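Local coordinates for alanine racemase (Actinobacillus succinogenes, PDB 3C3K), which has a two-lobed periplasmic binding protein-like fold and probably binds a small ligand between its lobes, though its function is not established, at residues K125-L134 / L155-L166. Residues are numbered along the deposited sequence; the frame is centred on the assembly and turned at random.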
loop_
_atom_site.group_PDB
_atom_site.type_symbol
_atom_site.label_atom_id
_atom_site.label_comp_id
_atom_site.label_asym_id
_atom_site.label_seq_id
_atom_site.Cartn_x
_atom_site.Cartn_y
_atom_site.Cartn_z
ATOM N N LYS B 125 -16.850 -8.031 -27.338
ATOM C CA LYS B 125 -18.118 -7.444 -27.676
ATOM C C LYS B 125 -19.005 -7.275 -26.430
ATOM O O LYS B 125 -20.018 -6.555 -26.445
ATOM C CB LYS B 125 -18.841 -8.328 -28.710
ATOM C CG LYS B 125 -18.458 -7.955 -30.140
ATOM C CD LYS B 125 -19.236 -8.763 -31.148
ATOM C CE LYS B 125 -18.738 -8.492 -32.549
ATOM N NZ LYS B 125 -17.231 -8.484 -32.636
ATOM N N ARG B 126 -18.603 -7.895 -25.333
ATOM C CA ARG B 126 -19.367 -7.751 -24.096
ATOM C C ARG B 126 -18.423 -7.351 -22.980
ATOM O O ARG B 126 -17.928 -8.218 -22.217
ATOM C CB ARG B 126 -20.094 -9.054 -23.760
ATOM C CG ARG B 126 -21.221 -9.367 -24.743
ATOM C CD ARG B 126 -21.851 -10.818 -24.672
ATOM N NE ARG B 126 -20.960 -11.921 -24.304
ATOM C CZ ARG B 126 -20.197 -12.647 -25.136
ATOM N NH1 ARG B 126 -20.167 -12.405 -26.442
ATOM N NH2 ARG B 126 -19.438 -13.645 -24.650
ATOM N N ILE B 127 -18.151 -6.052 -22.901
ATOM C CA ILE B 127 -17.133 -5.547 -22.027
ATOM C C ILE B 127 -17.878 -5.021 -20.803
ATOM O O ILE B 127 -18.808 -4.204 -20.947
ATOM C CB ILE B 127 -16.311 -4.411 -22.707
ATOM C CG1 ILE B 127 -15.610 -4.924 -23.965
ATOM C CG2 ILE B 127 -15.271 -3.798 -21.694
ATOM C CD1 ILE B 127 -15.272 -3.880 -24.966
ATOM N N ALA B 128 -17.478 -5.477 -19.624
ATOM C CA ALA B 128 -18.035 -5.048 -18.322
ATOM C C ALA B 128 -17.027 -4.122 -17.647
ATOM O O ALA B 128 -15.821 -4.104 -18.016
ATOM C CB ALA B 128 -18.342 -6.311 -17.387
ATOM N N LEU B 129 -17.529 -3.327 -16.698
ATOM C CA LEU B 129 -16.734 -2.407 -15.898
ATOM C C LEU B 129 -16.888 -2.748 -14.408
ATOM O O LEU B 129 -18.003 -2.991 -13.913
ATOM C CB LEU B 129 -17.156 -0.942 -16.172
ATOM C CG LEU B 129 -16.430 0.190 -15.422
ATOM C CD1 LEU B 129 -15.035 0.433 -16.126
ATOM C CD2 LEU B 129 -17.221 1.499 -15.451
ATOM N N ILE B 130 -15.765 -2.854 -13.708
ATOM C CA ILE B 130 -15.822 -2.901 -12.252
ATOM C C ILE B 130 -15.411 -1.478 -11.821
ATOM O O ILE B 130 -14.247 -1.044 -12.065
ATOM C CB ILE B 130 -14.857 -3.972 -11.623
ATOM C CG1 ILE B 130 -15.242 -5.360 -12.089
ATOM C CG2 ILE B 130 -14.944 -3.922 -10.046
ATOM C CD1 ILE B 130 -14.360 -6.473 -11.577
ATOM N N ASN B 131 -16.362 -0.731 -11.276
ATOM C CA ASN B 131 -16.050 0.624 -10.816
ATOM C C ASN B 131 -15.986 0.628 -9.269
ATOM O O ASN B 131 -16.293 -0.388 -8.628
ATOM C CB ASN B 131 -17.072 1.621 -11.399
ATOM C CG ASN B 131 -16.549 3.029 -11.472
ATOM O OD1 ASN B 131 -15.563 3.369 -10.816
ATOM N ND2 ASN B 131 -17.260 3.902 -12.201
ATOM N N HIS B 132 -15.590 1.720 -8.635
ATOM C CA HIS B 132 -15.465 1.624 -7.174
ATOM C C HIS B 132 -16.280 2.689 -6.458
ATOM O O HIS B 132 -17.455 2.407 -6.037
ATOM C CB HIS B 132 -13.987 1.467 -6.708
ATOM C CG HIS B 132 -13.756 1.692 -5.239
ATOM N ND1 HIS B 132 -14.487 1.060 -4.250
ATOM C CD2 HIS B 132 -12.850 2.476 -4.585
ATOM C CE1 HIS B 132 -14.053 1.450 -3.055
ATOM N NE2 HIS B 132 -13.072 2.314 -3.226
ATOM N N ASP B 133 -15.746 3.892 -6.334
ATOM C CA ASP B 133 -16.386 4.975 -5.516
ATOM C C ASP B 133 -16.601 6.200 -6.396
ATOM O O ASP B 133 -15.659 6.939 -6.700
ATOM C CB ASP B 133 -15.419 5.312 -4.374
ATOM C CG ASP B 133 -15.892 6.451 -3.434
ATOM O OD1 ASP B 133 -17.021 7.022 -3.500
ATOM O OD2 ASP B 133 -15.038 6.758 -2.576
ATOM N N LEU B 134 -17.844 6.383 -6.829
ATOM C CA LEU B 134 -18.220 7.476 -7.727
ATOM C C LEU B 134 -18.144 8.905 -7.177
ATOM O O LEU B 134 -18.441 9.813 -7.917
ATOM C CB LEU B 134 -19.641 7.236 -8.290
ATOM C CG LEU B 134 -19.845 6.209 -9.441
ATOM C CD1 LEU B 134 -21.346 6.208 -9.801
ATOM C CD2 LEU B 134 -19.038 6.499 -10.695
ATOM N N LEU B 155 -22.330 -1.468 -29.468
ATOM C CA LEU B 155 -22.388 -2.697 -28.708
ATOM C C LEU B 155 -23.686 -2.722 -27.896
ATOM O O LEU B 155 -24.079 -1.744 -27.309
ATOM C CB LEU B 155 -21.132 -2.869 -27.830
ATOM C CG LEU B 155 -19.777 -2.760 -28.602
ATOM C CD1 LEU B 155 -18.537 -2.819 -27.771
ATOM C CD2 LEU B 155 -19.641 -3.849 -29.667
ATOM N N ASP B 156 -24.337 -3.868 -27.827
ATOM C CA ASP B 156 -25.571 -3.958 -27.058
ATOM C C ASP B 156 -25.332 -4.186 -25.531
ATOM O O ASP B 156 -26.115 -3.725 -24.667
ATOM C CB ASP B 156 -26.385 -5.089 -27.637
ATOM C CG ASP B 156 -27.864 -5.041 -27.176
ATOM O OD1 ASP B 156 -28.302 -4.049 -26.510
ATOM O OD2 ASP B 156 -28.569 -6.009 -27.481
ATOM N N TYR B 157 -24.234 -4.842 -25.193
ATOM C CA TYR B 157 -23.942 -5.195 -23.799
ATOM C C TYR B 157 -23.261 -4.060 -23.063
ATOM O O TYR B 157 -22.221 -3.485 -23.523
ATOM C CB TYR B 157 -23.035 -6.439 -23.750
ATOM C CG TYR B 157 -22.579 -6.927 -22.380
ATOM C CD1 TYR B 157 -23.159 -8.040 -21.787
ATOM C CD2 TYR B 157 -21.513 -6.320 -21.719
ATOM C CE1 TYR B 157 -22.724 -8.506 -20.546
ATOM C CE2 TYR B 157 -21.092 -6.743 -20.489
ATOM C CZ TYR B 157 -21.693 -7.848 -19.902
ATOM O OH TYR B 157 -21.239 -8.301 -18.703
ATOM N N SER B 158 -23.819 -3.814 -21.887
ATOM C CA SER B 158 -23.306 -2.873 -20.951
ATOM C C SER B 158 -23.457 -3.483 -19.597
ATOM O O SER B 158 -24.554 -4.044 -19.275
ATOM C CB SER B 158 -24.216 -1.648 -20.933
ATOM O OG SER B 158 -23.421 -0.542 -20.867
ATOM N N ARG B 159 -22.378 -3.405 -18.802
ATOM C CA ARG B 159 -22.531 -3.622 -17.402
ATOM C C ARG B 159 -21.515 -3.220 -16.407
ATOM O O ARG B 159 -20.312 -3.389 -16.613
ATOM C CB ARG B 159 -23.484 -4.718 -17.017
ATOM C CG ARG B 159 -23.087 -6.097 -16.631
ATOM C CD ARG B 159 -24.481 -6.714 -16.203
ATOM N NE ARG B 159 -24.906 -7.816 -17.096
ATOM C CZ ARG B 159 -25.614 -7.678 -18.230
ATOM N NH1 ARG B 159 -25.905 -8.756 -18.958
ATOM N NH2 ARG B 159 -26.007 -6.480 -18.665
ATOM N N ILE B 160 -22.014 -2.738 -15.283
ATOM C CA ILE B 160 -21.139 -2.140 -14.295
ATOM C C ILE B 160 -21.400 -2.776 -12.961
ATOM O O ILE B 160 -22.582 -2.922 -12.531
ATOM C CB ILE B 160 -21.422 -0.637 -14.191
ATOM C CG1 ILE B 160 -21.224 -0.003 -15.544
ATOM C CG2 ILE B 160 -20.540 0.030 -13.103
ATOM C CD1 ILE B 160 -21.831 1.407 -15.722
ATOM N N SER B 161 -20.322 -3.150 -12.286
ATOM C CA SER B 161 -20.509 -3.687 -10.971
ATOM C C SER B 161 -19.618 -2.867 -10.038
ATOM O O SER B 161 -18.518 -2.500 -10.430
ATOM C CB SER B 161 -20.067 -5.151 -11.028
ATOM O OG SER B 161 -19.997 -5.705 -9.748
ATOM N N TYR B 162 -20.076 -2.547 -8.833
ATOM C CA TYR B 162 -19.348 -1.576 -8.022
ATOM C C TYR B 162 -18.657 -2.278 -6.901
ATOM O O TYR B 162 -19.271 -3.040 -6.129
ATOM C CB TYR B 162 -20.245 -0.430 -7.490
ATOM C CG TYR B 162 -20.774 0.457 -8.595
ATOM C CD1 TYR B 162 -20.030 1.534 -9.038
ATOM C CD2 TYR B 162 -22.022 0.215 -9.208
ATOM C CE1 TYR B 162 -20.468 2.336 -10.052
ATOM C CE2 TYR B 162 -22.502 1.062 -10.249
ATOM C CZ TYR B 162 -21.691 2.120 -10.658
ATOM O OH TYR B 162 -22.016 2.983 -11.696
ATOM N N ALA B 163 -17.346 -2.084 -6.822
ATOM C CA ALA B 163 -16.649 -2.712 -5.713
ATOM C C ALA B 163 -16.860 -1.867 -4.476
ATOM O O ALA B 163 -16.690 -0.682 -4.532
ATOM C CB ALA B 163 -15.145 -2.872 -6.036
ATOM N N GLU B 164 -17.174 -2.449 -3.329
ATOM C CA GLU B 164 -17.341 -1.577 -2.145
ATOM C C GLU B 164 -16.018 -1.082 -1.589
ATOM O O GLU B 164 -15.855 0.102 -1.245
ATOM C CB GLU B 164 -18.146 -2.232 -1.028
ATOM C CG GLU B 164 -18.016 -1.419 0.254
ATOM C CD GLU B 164 -19.194 -1.555 1.202
ATOM O OE1 GLU B 164 -19.511 -2.697 1.611
ATOM O OE2 GLU B 164 -19.779 -0.511 1.569
ATOM N N ASN B 165 -15.059 -1.978 -1.502
ATOM C CA ASN B 165 -13.730 -1.587 -1.020
ATOM C C ASN B 165 -12.704 -1.661 -2.112
ATOM O O ASN B 165 -12.968 -2.260 -3.119
ATOM C CB ASN B 165 -13.347 -2.525 0.090
ATOM C CG ASN B 165 -14.301 -2.420 1.244
ATOM O OD1 ASN B 165 -14.495 -1.356 1.786
ATOM N ND2 ASN B 165 -14.944 -3.503 1.578
ATOM N N LEU B 166 -11.526 -1.057 -1.909
ATOM C CA LEU B 166 -10.487 -1.203 -2.862
ATOM C C LEU B 166 -9.581 -2.363 -2.424
ATOM O O LEU B 166 -8.527 -2.155 -1.840
ATOM C CB LEU B 166 -9.691 0.132 -3.067
ATOM C CG LEU B 166 -8.789 -0.009 -4.301
ATOM C CD1 LEU B 166 -9.573 0.195 -5.547
ATOM C CD2 LEU B 166 -7.555 0.901 -4.245
HETATM O O HOH W 1 -19.780 -4.457 -24.553
HETATM O O HOH W 2 -22.597 -6.527 -27.309
#
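Leu129 and Asn131 zip onto Arg159, Ser161 and Ala163 in the parallel pairing of a beta-alpha-beta unit, strands 127-131 and 159-162 joined through helix 137-152 in a periplasmic binding protein-like domain. Four backbone bonds set the register, from Leu129 N to Arg159 O (2.8 Å) to Ala163 N to Asn131 O (2.7 Å). Toward the N-terminal ends of the segments, Tyr157 extends its ring across Arg126, whose CB lies 3.7 Å from the ring centroid and 18° off the normal, a CH-pi contact over the face; Ile127 O meets the ring edge. A water bridges Lys125 O, Ile127 N and Tyr157 O where no direct backbone bond joins the two segments. Asn131 CB packs against Tyr162 CE1 at 3.7 Å, their amide and ring planes not far from parallel. Glu143 of helix 137-152 bonds both polar ends, Asn131 ND2 and Tyr162 OH, pinning the crossover to this face, while Ala128 and Ile130 meet helix 168-179 on the other. Past the strand end, His132, with CG anti to the backbone N (chi1 166°), swings its imidazole along 163-166: ND1 donates to Ala163 O at 2.8 Å, 173° at the hydrogen, with the oxygen in the ring plane but ND1 above the carbonyl plane.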